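Local coordinates for phenazine biosynthesis protein, PhzF family (Bacillus anthracis, PDB 3EDN) that belongs to the PhzF family of diaminopimelate epimerase-like proteins and is probably an isomerase-type enzyme related to phenazine biosynthesis, its own substrate unestablished, at residues A[36-50]-A[62-76]. Numbering follows the deposited sequence.
Sequences MQRIAEKVGFNETSF and RYFTPGYEMDLCGHG. With SO4 (sulfate ion), chain C; SO4 (sulfate ion), chain E; SO4 (sulfate ion), chain O.
Q37 turns its CG away from the backbone N (chi1 179°) and bends at chi2, which brings its amide to the edge of the F64 ring, while E47, also extended at chi1 (-175°) and bent at chi2, carries its carboxylate to Y63. The two contacts lie on opposite faces of a β-hairpin of the diaminopimelate epimerase-like fold, in which strands 48-52 and 59-64 run antiparallel. T48 and F64 form one hydrogen-bonded pair, T48 N lying 2.8 Å from F64 O; F50 and R62 form the next, and S49 with Y63 between them is a non-hydrogen-bonded pair. Helix 33-43 covers the face bearing F50 and F64. There Q37 OE1 sits 3.4 Å from F64 CD1, in the ring plane, with amide and ring planes nearly perpendicular, and Q37 NE2 donates to T65 O at 3.0 Å. M36 CB lies 3.7 Å from F64 CE2, an off-centre CH-π contact, and A40 CB packs on F64 CB. The two phenylalanine rings meet obliquely, F50 CE2 being 3.5 Å from F64 CD2. On this same face, R62 grips E69 side-on through NE and NH2, a salt bridge, and its NH1 also reaches E33 of the second subunit. On the other face, E47 OE2 meets the edge of the Y63 ring, 3.4 Å from Y63 CD1, and the syn lone pair of E47 OE2 accepts from S49 OG at 2.7 Å.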
loop_
_atom_site.group_PDB
_atom_site.type_symbol
_atom_site.label_atom_id
_atom_site.label_comp_id
_atom_site.label_asym_id
_atom_site.label_seq_id
_atom_site.Cartn_x
_atom_site.Cartn_y
_atom_site.Cartn_z
HETATM N N MSE A 36 6.251 0.391 -3.515
HETATM C CA MSE A 36 5.990 -0.064 -4.872
HETATM C C MSE A 36 6.203 1.055 -5.895
HETATM O O MSE A 36 6.829 0.859 -6.936
HETATM C CB MSE A 36 4.585 -0.624 -4.996
HETATM C CG MSE A 36 4.373 -1.843 -4.147
HETATM SE SE MSE A 36 2.574 -2.559 -4.358
HETATM C CE MSE A 36 2.307 -3.279 -2.581
ATOM N N GLN A 37 5.695 2.243 -5.581
ATOM C CA GLN A 37 5.843 3.380 -6.479
ATOM C C GLN A 37 7.331 3.745 -6.666
ATOM O O GLN A 37 7.797 4.011 -7.790
ATOM C CB GLN A 37 5.043 4.564 -5.950
ATOM C CG GLN A 37 5.164 5.782 -6.828
ATOM C CD GLN A 37 4.507 5.577 -8.174
ATOM O OE1 GLN A 37 3.272 5.666 -8.301
ATOM N NE2 GLN A 37 5.323 5.282 -9.194
ATOM N N ARG A 38 8.088 3.712 -5.571
ATOM C CA ARG A 38 9.516 4.009 -5.629
ATOM C C ARG A 38 10.283 2.956 -6.419
ATOM O O ARG A 38 11.207 3.279 -7.166
ATOM C CB ARG A 38 10.100 4.162 -4.223
ATOM C CG ARG A 38 9.605 5.427 -3.544
ATOM C CD ARG A 38 10.002 5.471 -2.069
ATOM N NE ARG A 38 11.444 5.358 -1.870
ATOM C CZ ARG A 38 12.017 4.452 -1.080
ATOM N NH1 ARG A 38 11.257 3.595 -0.392
ATOM N NH2 ARG A 38 13.347 4.419 -0.964
ATOM N N ILE A 39 9.918 1.692 -6.236
ATOM C CA ILE A 39 10.558 0.633 -7.004
ATOM C C ILE A 39 10.287 0.839 -8.491
ATOM O O ILE A 39 11.196 0.750 -9.313
ATOM C CB ILE A 39 10.059 -0.752 -6.563
ATOM C CG1 ILE A 39 10.634 -1.131 -5.195
ATOM C CG2 ILE A 39 10.436 -1.816 -7.598
ATOM C CD1 ILE A 39 9.842 -2.217 -4.459
ATOM N N ALA A 40 9.045 1.137 -8.841
ATOM C CA ALA A 40 8.723 1.352 -10.248
ATOM C C ALA A 40 9.510 2.536 -10.820
ATOM O O ALA A 40 9.922 2.505 -11.976
ATOM C CB ALA A 40 7.222 1.544 -10.448
ATOM N N GLU A 41 9.727 3.573 -10.011
ATOM C CA GLU A 41 10.478 4.728 -10.478
ATOM C C GLU A 41 11.937 4.347 -10.734
ATOM O O GLU A 41 12.516 4.705 -11.771
ATOM C CB GLU A 41 10.385 5.865 -9.460
ATOM C CG GLU A 41 11.011 7.153 -9.967
ATOM C CD GLU A 41 12.530 7.180 -9.853
ATOM O OE1 GLU A 41 13.073 6.608 -8.889
ATOM O OE2 GLU A 41 13.181 7.787 -10.740
ATOM N N LYS A 42 12.525 3.605 -9.805
ATOM C CA LYS A 42 13.930 3.198 -9.918
ATOM C C LYS A 42 14.154 2.190 -11.040
ATOM O O LYS A 42 15.173 2.239 -11.730
ATOM C CB LYS A 42 14.392 2.601 -8.604
ATOM C CG LYS A 42 14.340 3.608 -7.500
ATOM C CD LYS A 42 14.828 3.035 -6.208
ATOM C CE LYS A 42 14.813 4.110 -5.134
ATOM N NZ LYS A 42 15.855 5.123 -5.391
ATOM N N VAL A 43 13.214 1.256 -11.201
ATOM C CA VAL A 43 13.235 0.342 -12.344
ATOM C C VAL A 43 13.209 1.148 -13.650
ATOM O O VAL A 43 13.997 0.898 -14.565
ATOM C CB VAL A 43 12.052 -0.682 -12.274
ATOM C CG1 VAL A 43 11.916 -1.466 -13.585
ATOM C CG2 VAL A 43 12.223 -1.644 -11.097
ATOM N N GLY A 44 12.324 2.136 -13.726
ATOM C CA GLY A 44 12.310 3.049 -14.865
ATOM C C GLY A 44 11.755 2.473 -16.154
ATOM O O GLY A 44 11.878 3.103 -17.215
ATOM N N PHE A 45 11.161 1.280 -16.090
ATOM C CA PHE A 45 10.446 0.744 -17.247
ATOM C C PHE A 45 9.104 1.437 -17.374
ATOM O O PHE A 45 8.631 2.061 -16.434
ATOM C CB PHE A 45 10.170 -0.756 -17.132
ATOM C CG PHE A 45 11.392 -1.616 -17.029
ATOM C CD1 PHE A 45 12.673 -1.129 -17.274
ATOM C CD2 PHE A 45 11.239 -2.954 -16.688
ATOM C CE1 PHE A 45 13.794 -1.977 -17.164
ATOM C CE2 PHE A 45 12.337 -3.796 -16.579
ATOM C CZ PHE A 45 13.615 -3.309 -16.819
ATOM N N ASN A 46 8.461 1.289 -18.524
ATOM C CA ASN A 46 7.140 1.860 -18.721
ATOM C C ASN A 46 6.148 1.437 -17.638
ATOM O O ASN A 46 5.252 2.204 -17.268
ATOM C CB ASN A 46 6.609 1.522 -20.120
ATOM C CG ASN A 46 6.432 0.049 -20.315
ATOM O OD1 ASN A 46 7.352 -0.654 -20.759
ATOM N ND2 ASN A 46 5.264 -0.441 -19.973
ATOM N N GLU A 47 6.306 0.208 -17.133
ATOM C CA GLU A 47 5.427 -0.296 -16.084
ATOM C C GLU A 47 6.104 -1.439 -15.347
ATOM O O GLU A 47 6.863 -2.218 -15.943
ATOM C CB GLU A 47 4.089 -0.754 -16.678
ATOM C CG GLU A 47 3.032 -1.188 -15.666
ATOM C CD GLU A 47 3.085 -2.670 -15.321
ATOM O OE1 GLU A 47 3.809 -3.457 -15.982
ATOM O OE2 GLU A 47 2.392 -3.036 -14.345
ATOM N N THR A 48 5.839 -1.499 -14.038
ATOM C CA THR A 48 6.273 -2.589 -13.144
ATOM C C THR A 48 5.048 -3.069 -12.371
ATOM O O THR A 48 4.301 -2.248 -11.821
ATOM C CB THR A 48 7.372 -2.122 -12.171
ATOM O OG1 THR A 48 8.525 -1.753 -12.922
ATOM C CG2 THR A 48 7.775 -3.234 -11.211
ATOM N N SER A 49 4.827 -4.389 -12.390
ATOM C CA SER A 49 3.719 -5.039 -11.668
ATOM C C SER A 49 4.180 -5.733 -10.387
ATOM O O SER A 49 5.323 -6.199 -10.262
ATOM C CB SER A 49 3.003 -6.112 -12.514
ATOM O OG SER A 49 2.604 -5.654 -13.796
ATOM N N PHE A 50 3.241 -5.835 -9.457
ATOM C CA PHE A 50 3.491 -6.363 -8.131
ATOM C C PHE A 50 2.453 -7.426 -7.811
ATOM O O PHE A 50 1.253 -7.154 -7.864
ATOM C CB PHE A 50 3.397 -5.209 -7.142
ATOM C CG PHE A 50 4.446 -4.162 -7.379
ATOM C CD1 PHE A 50 5.654 -4.228 -6.700
ATOM C CD2 PHE A 50 4.245 -3.145 -8.297
ATOM C CE1 PHE A 50 6.648 -3.293 -6.923
ATOM C CE2 PHE A 50 5.244 -2.208 -8.541
ATOM C CZ PHE A 50 6.438 -2.278 -7.848
ATOM N N ARG A 62 -0.988 -5.156 -8.583
ATOM C CA ARG A 62 -0.992 -3.705 -8.738
ATOM C C ARG A 62 0.013 -3.341 -9.821
ATOM O O ARG A 62 1.039 -4.026 -9.989
ATOM C CB ARG A 62 -0.703 -3.000 -7.407
ATOM C CG ARG A 62 -1.844 -3.173 -6.396
ATOM C CD ARG A 62 -1.522 -2.555 -5.034
ATOM N NE ARG A 62 -1.688 -1.115 -5.025
ATOM C CZ ARG A 62 -1.741 -0.366 -3.927
ATOM N NH1 ARG A 62 -1.643 -0.926 -2.710
ATOM N NH2 ARG A 62 -1.919 0.944 -4.048
ATOM N N TYR A 63 -0.281 -2.259 -10.539
ATOM C CA TYR A 63 0.475 -1.864 -11.734
ATOM C C TYR A 63 0.957 -0.425 -11.561
ATOM O O TYR A 63 0.143 0.446 -11.257
ATOM C CB TYR A 63 -0.446 -1.902 -12.945
ATOM C CG TYR A 63 -1.235 -3.193 -13.146
ATOM C CD1 TYR A 63 -0.675 -4.295 -13.818
ATOM C CD2 TYR A 63 -2.566 -3.289 -12.737
ATOM C CE1 TYR A 63 -1.411 -5.441 -14.033
ATOM C CE2 TYR A 63 -3.305 -4.455 -12.943
ATOM C CZ TYR A 63 -2.734 -5.517 -13.603
ATOM O OH TYR A 63 -3.460 -6.672 -13.828
ATOM N N PHE A 64 2.254 -0.172 -11.730
ATOM C CA PHE A 64 2.773 1.190 -11.567
ATOM C C PHE A 64 3.651 1.608 -12.728
ATOM O O PHE A 64 4.484 0.832 -13.184
ATOM C CB PHE A 64 3.637 1.294 -10.304
ATOM C CG PHE A 64 2.875 1.224 -9.026
ATOM C CD1 PHE A 64 2.554 2.390 -8.340
ATOM C CD2 PHE A 64 2.496 -0.004 -8.491
ATOM C CE1 PHE A 64 1.854 2.349 -7.140
ATOM C CE2 PHE A 64 1.809 -0.055 -7.297
ATOM C CZ PHE A 64 1.482 1.127 -6.619
ATOM N N THR A 65 3.456 2.830 -13.213
ATOM C CA THR A 65 4.443 3.470 -14.060
ATOM C C THR A 65 5.488 4.097 -13.126
ATOM O O THR A 65 5.340 4.062 -11.900
ATOM C CB THR A 65 3.792 4.561 -14.908
ATOM O OG1 THR A 65 3.349 5.612 -14.046
ATOM C CG2 THR A 65 2.598 4.013 -15.638
ATOM N N PRO A 66 6.582 4.634 -13.680
ATOM C CA PRO A 66 7.545 5.322 -12.826
ATOM C C PRO A 66 6.940 6.436 -11.978
ATOM O O PRO A 66 7.503 6.793 -10.944
ATOM C CB PRO A 66 8.555 5.885 -13.832
ATOM C CG PRO A 66 8.522 4.881 -14.938
ATOM C CD PRO A 66 7.059 4.547 -15.072
ATOM N N GLY A 67 5.796 6.957 -12.401
ATOM C CA GLY A 67 5.195 8.110 -11.705
ATOM C C GLY A 67 3.849 7.933 -11.021
ATOM O O GLY A 67 3.492 8.734 -10.156
ATOM N N TYR A 68 3.091 6.900 -11.372
ATOM C CA TYR A 68 1.737 6.749 -10.828
ATOM C C TYR A 68 1.228 5.306 -10.919
ATOM O O TYR A 68 1.807 4.477 -11.639
ATOM C CB TYR A 68 0.766 7.731 -11.514
ATOM C CG TYR A 68 0.598 7.495 -12.998
ATOM C CD1 TYR A 68 -0.335 6.581 -13.472
ATOM C CD2 TYR A 68 1.386 8.167 -13.926
ATOM C CE1 TYR A 68 -0.481 6.345 -14.819
ATOM C CE2 TYR A 68 1.249 7.933 -15.291
ATOM C CZ TYR A 68 0.304 7.031 -15.729
ATOM O OH TYR A 68 0.151 6.775 -17.065
ATOM N N GLU A 69 0.144 5.018 -10.204
ATOM C CA GLU A 69 -0.490 3.696 -10.239
ATOM C C GLU A 69 -1.557 3.631 -11.320
ATOM O O GLU A 69 -2.364 4.557 -11.472
ATOM C CB GLU A 69 -1.113 3.346 -8.878
ATOM C CG GLU A 69 -1.572 1.888 -8.816
ATOM C CD GLU A 69 -2.104 1.468 -7.458
ATOM O OE1 GLU A 69 -2.166 2.314 -6.532
ATOM O OE2 GLU A 69 -2.441 0.276 -7.330
HETATM N N MSE A 70 -1.579 2.517 -12.049
HETATM C CA MSE A 70 -2.600 2.286 -13.079
HETATM C C MSE A 70 -3.588 1.250 -12.573
HETATM O O MSE A 70 -3.195 0.292 -11.909
HETATM C CB MSE A 70 -1.981 1.733 -14.375
HETATM C CG MSE A 70 -0.570 2.204 -14.683
HETATM SE SE MSE A 70 -0.032 1.584 -16.461
HETATM C CE MSE A 70 -1.353 2.594 -17.404
ATOM N N ASP A 71 -4.859 1.388 -12.921
ATOM C CA ASP A 71 -5.826 0.371 -12.518
ATOM C C ASP A 71 -5.635 -0.958 -13.259
ATOM O O ASP A 71 -5.890 -2.031 -12.704
ATOM C CB ASP A 71 -7.260 0.852 -12.735
ATOM C CG ASP A 71 -7.741 1.807 -11.653
ATOM O OD1 ASP A 71 -6.981 2.111 -10.707
ATOM O OD2 ASP A 71 -8.899 2.265 -11.773
ATOM N N LEU A 72 -5.191 -0.873 -14.513
ATOM C CA LEU A 72 -5.021 -2.034 -15.377
ATOM C C LEU A 72 -3.787 -1.855 -16.234
ATOM O O LEU A 72 -3.416 -0.734 -16.589
ATOM C CB LEU A 72 -6.196 -2.146 -16.346
ATOM C CG LEU A 72 -7.562 -2.461 -15.777
ATOM C CD1 LEU A 72 -8.581 -2.432 -16.909
ATOM C CD2 LEU A 72 -7.528 -3.822 -15.078
ATOM N N CYS A 73 -3.162 -2.970 -16.594
ATOM C CA CYS A 73 -2.094 -2.944 -17.582
ATOM C C CYS A 73 -2.019 -4.288 -18.278
ATOM O O CYS A 73 -1.552 -5.278 -17.697
ATOM C CB CYS A 73 -0.747 -2.595 -16.951
ATOM S SG CYS A 73 0.589 -2.666 -18.139
ATOM N N GLY A 74 -2.465 -4.336 -19.526
ATOM C CA GLY A 74 -2.570 -5.604 -20.227
ATOM C C GLY A 74 -1.223 -6.283 -20.446
ATOM O O GLY A 74 -1.078 -7.471 -20.159
ATOM N N HIS A 75 -0.243 -5.564 -20.976
ATOM C CA HIS A 75 1.047 -6.198 -21.237
ATOM C C HIS A 75 1.745 -6.629 -19.941
ATOM O O HIS A 75 2.443 -7.647 -19.914
ATOM C CB HIS A 75 1.958 -5.367 -22.165
ATOM C CG HIS A 75 2.715 -4.270 -21.483
ATOM N ND1 HIS A 75 2.171 -3.027 -21.249
ATOM C CD2 HIS A 75 3.996 -4.214 -21.036
ATOM C CE1 HIS A 75 3.077 -2.258 -20.667
ATOM N NE2 HIS A 75 4.188 -2.959 -20.520
ATOM N N GLY A 76 1.525 -5.873 -18.867
ATOM C CA GLY A 76 2.093 -6.237 -17.560
ATOM C C GLY A 76 1.449 -7.508 -17.038
ATOM O O GLY A 76 2.107 -8.362 -16.455
HETATM S S SO4 C . -0.691 -2.640 -23.335
HETATM O O1 SO4 C . -0.486 -2.877 -21.909
HETATM O O2 SO4 C . 0.160 -3.439 -24.203
HETATM O O3 SO4 C . -2.079 -2.794 -23.641
HETATM O O4 SO4 C . -0.393 -1.218 -23.553
HETATM S S SO4 E . 14.019 7.738 -3.401
HETATM O O1 SO4 E . 14.675 6.510 -2.941
HETATM O O2 SO4 E . 13.861 7.708 -4.854
HETATM O O3 SO4 E . 12.716 7.837 -2.751
HETATM O O4 SO4 E . 14.873 8.863 -3.043
HETATM S S SO4 O . -4.127 2.826 -1.838
HETATM O O1 SO4 O . -4.316 2.379 -0.463
HETATM O O2 SO4 O . -2.713 2.820 -2.187
HETATM O O3 SO4 O . -4.879 1.958 -2.736
HETATM O O4 SO4 O . -4.639 4.196 -1.920
#